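Local coordinates for protein transcriptional regulators (LACI-FAMILY TRANSCRIPTIONAL REGULATORY PROTEIN) (Corynebacterium glutamicum, PDB 3GYB) that is a LacI-family regulator that probably binds cis-regulatory DNA to control transcription, and has a periplasmic-binding-protein-like domain that binds magnesium, at residues 40-43 against 44-47; 49-52 against 53-56. All coordinates share one frame; numbering follows the deposited sequence.

Contact 1: residues 40-43 against 44-47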
# COMPACT_ATOMS: atom_id res chain seq x y z
N VAL A 40 -5.25 -13.56 -3.85
CA VAL A 40 -3.92 -13.30 -3.32
C VAL A 40 -3.59 -14.00 -2.01
O VAL A 40 -4.41 -14.07 -1.09
CB VAL A 40 -3.71 -11.77 -3.13
CG1 VAL A 40 -2.35 -11.50 -2.51
CG2 VAL A 40 -3.82 -11.07 -4.49
N ILE A 41 -2.37 -14.51 -1.95
CA ILE A 41 -1.84 -15.19 -0.77
C ILE A 41 -0.59 -14.38 -0.38
O ILE A 41 0.24 -14.10 -1.24
CB ILE A 41 -1.40 -16.64 -1.12
CG1 ILE A 41 -2.62 -17.47 -1.55
CG2 ILE A 41 -0.68 -17.27 0.07
CD1 ILE A 41 -3.61 -17.76 -0.44
N ASP A 42 -0.47 -13.99 0.88
CA ASP A 42 0.71 -13.23 1.28
C ASP A 42 1.62 -14.12 2.13
O ASP A 42 1.33 -15.30 2.33
CB ASP A 42 0.30 -11.96 2.03
CG ASP A 42 -0.01 -12.20 3.50
OD1 ASP A 42 -0.34 -13.34 3.87
OD2 ASP A 42 0.08 -11.22 4.28
N SER A 43 2.73 -13.58 2.61
CA SER A 43 3.65 -14.38 3.41
C SER A 43 3.59 -14.08 4.90
O SER A 43 4.31 -14.70 5.69
CB SER A 43 5.09 -14.18 2.92
OG SER A 43 5.55 -12.88 3.25
N LEU A 44 2.72 -13.16 5.30
CA LEU A 44 2.62 -12.79 6.71
C LEU A 44 1.29 -13.12 7.38
O LEU A 44 1.24 -13.30 8.60
CB LEU A 44 2.89 -11.29 6.87
CG LEU A 44 4.23 -10.75 6.38
CD1 LEU A 44 4.24 -9.23 6.49
CD2 LEU A 44 5.35 -11.35 7.21
N THR A 45 0.22 -13.21 6.61
CA THR A 45 -1.09 -13.47 7.20
C THR A 45 -1.91 -14.64 6.67
O THR A 45 -2.79 -15.13 7.37
CB THR A 45 -1.97 -12.21 7.10
OG1 THR A 45 -2.19 -11.88 5.72
CG2 THR A 45 -1.31 -11.03 7.81
N SER A 46 -1.63 -15.09 5.45
CA SER A 46 -2.41 -16.19 4.88
C SER A 46 -2.28 -17.51 5.62
O SER A 46 -3.16 -18.37 5.50
CB SER A 46 -2.05 -16.38 3.41
OG SER A 46 -2.57 -15.33 2.62
N GLN A 47 -1.19 -17.70 6.35
CA GLN A 47 -1.00 -18.93 7.10
C GLN A 47 -0.20 -18.68 8.37
O GLN A 47 0.39 -17.62 8.55
CB GLN A 47 -0.30 -19.99 6.24
CG GLN A 47 1.02 -19.56 5.60
CD GLN A 47 0.82 -18.55 4.48
OE1 GLN A 47 -0.00 -18.76 3.59
NE2 GLN A 47 1.60 -17.47 4.51
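Asp42 faces Thr45 and Ser46 across a tight turn that follows strand 37-41, the outermost of this chain's sheet, in the periplasmic-binding-protein-like fold of this LacI-family regulator. The side chain of Asp42 bridges the turn. Its chi1 of 82° places CG between the backbone N and the carbonyl carbon, and the carboxylate thereby reaches the amides three and four residues ahead. OD1 accepts from both: Ser46 N lies 2.7 Å from Asp42 OD1, nearly in line with the C-O bond, while Thr45 N meets Asp42 OD1 on its syn side at 2.8 Å. The other oxygen takes the hydroxyl of Thr45, with OG1 2.8 Å from Asp42 OD2. This donor comes from above the carboxylate, 40° out of its plane, and the two side chains cross at about a right angle. Three donors thus grip a buried carboxylate from different directions and limit its rotation; they would probably also stabilise its negative charge.

The hydroxyl of Ser46 accepts a further bond at the start of the turn, from Asp42 N, at 3.0 Å from Ser46 OG. That hydroxyl is also bonded to Leu38 O of the second subunit. Beside it, Ile41 CG2 packs on Ser46 CB at 3.7 Å. At the bend, Leu44 folds back along the preceding peptide, with CD2 3.8 Å from Ser43 O, and Ser43 OG is hydrogen-bonded to Asp13 O. Gln47, its chain bent at chi2, curls back over the turn. Its OE1 is engaged by Ser55, whereas its NE2 lies 3.1 Å from Asp42 O and donates to it in an almost perfectly straight bond (179°), with the acceptor in the plane of the amide.

Contact 2: residues 49-52 against 53-56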
# COMPACT_ATOMS: atom_id res chain seq x y z
N GLY A 49 2.41 -20.58 9.40
CA GLY A 49 3.82 -20.82 9.14
C GLY A 49 4.35 -20.07 7.93
O GLY A 49 3.88 -18.99 7.58
N THR A 50 5.35 -20.66 7.28
CA THR A 50 5.95 -20.06 6.10
C THR A 50 5.79 -20.96 4.89
O THR A 50 6.75 -21.23 4.17
CB THR A 50 7.45 -19.78 6.33
OG1 THR A 50 8.08 -20.97 6.81
CG2 THR A 50 7.63 -18.67 7.36
N ASP A 51 4.56 -21.43 4.66
CA ASP A 51 4.28 -22.31 3.54
C ASP A 51 3.12 -21.80 2.67
O ASP A 51 2.10 -22.46 2.50
CB ASP A 51 3.96 -23.72 4.07
CG ASP A 51 2.80 -23.74 5.04
OD1 ASP A 51 2.50 -22.68 5.65
OD2 ASP A 51 2.19 -24.82 5.22
N PRO A 52 3.29 -20.60 2.10
CA PRO A 52 2.26 -19.99 1.24
C PRO A 52 1.86 -20.82 0.02
O PRO A 52 0.75 -20.69 -0.49
CB PRO A 52 2.87 -18.65 0.86
CG PRO A 52 4.35 -18.92 0.89
CD PRO A 52 4.49 -19.75 2.15
N ILE A 53 2.77 -21.66 -0.46
CA ILE A 53 2.45 -22.49 -1.62
C ILE A 53 1.36 -23.49 -1.26
O ILE A 53 0.44 -23.73 -2.05
CB ILE A 53 3.70 -23.25 -2.13
CG1 ILE A 53 4.73 -22.26 -2.68
CG2 ILE A 53 3.31 -24.24 -3.22
CD1 ILE A 53 4.24 -21.50 -3.89
N THR A 54 1.44 -24.05 -0.06
CA THR A 54 0.43 -25.00 0.38
C THR A 54 -0.91 -24.28 0.50
O THR A 54 -1.96 -24.85 0.23
CB THR A 54 0.80 -25.62 1.75
OG1 THR A 54 0.85 -24.59 2.74
CG2 THR A 54 2.16 -26.29 1.67
N SER A 55 -0.86 -23.01 0.89
CA SER A 55 -2.08 -22.21 1.01
C SER A 55 -2.68 -22.02 -0.39
O SER A 55 -3.89 -22.16 -0.58
CB SER A 55 -1.78 -20.85 1.63
OG SER A 55 -1.30 -20.98 2.96
N ALA A 56 -1.84 -21.71 -1.36
CA ALA A 56 -2.30 -21.51 -2.73
C ALA A 56 -2.94 -22.79 -3.27
O ALA A 56 -4.00 -22.75 -3.89
CB ALA A 56 -1.15 -21.09 -3.62
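This is a local contact at the N-terminal end of helix 52-57, where residues 49-51 lead into the first turn. Asp51 occupies the N-cap position and Pro52 begins the helix, a place where proline is well tolerated because the amides of the first helical residues have no carbonyl one turn earlier to donate to, so proline's missing N-H costs nothing. The Asp51 side chain makes no capping bond; the hydrogen bonds from Thr54 and Ser55 go to its backbone carbonyl. Thr54 OG1 lies only 2.5 Å from Asp51 O, a hydrogen bond so short that its exact length should be read with caution. Thr54 has OG1 between its backbone N and carbonyl carbon (chi1 63°), which turns the hydroxyl back toward the carbonyl of the N-cap residue. Asp51 O also receives two weak bonds, from Thr54 N at 3.1 Å and from Ser55 N at 3.4 Å. A regular helical bond follows, with Ala56 N 2.9 Å from Pro52 O.

The Asp51 side chain stands across that of Thr54 at about a right angle, OD2 2.8 Å from Thr54 OG1. Its carboxylate forms a salt bridge with Arg37 of the second subunit, which also bonds Ser55 OG, tying this helix end to the dimer partner. Within its own chain the helix rests on strands 7-12 and 37-41: Pro52, Ile53 and Ala56 meet Leu11, while Pro52 and Ser55 meet Ile41.

How the contacts relate
Contacts 1 and 2 follow each other along the chain, the first closing the turn after strand 37-41 and the second starting helix 52-57, with centres about 8 Å apart. They meet through Gln47, whose OE1 is 2.7 Å from Ser55 OG, a probable hydrogen bond, and 3.5 Å from Pro52 CA. Ile41 CG2 adds packing at 3.7 Å from Pro52 O. Both also face the second subunit, where one residue, Arg37 of the second subunit, packs on Gln47 of contact 1 and also reaches contact 2. Neither lies near the magnesium site of Asp212, Asp229 and Ser231; together they form part of the dimer interface.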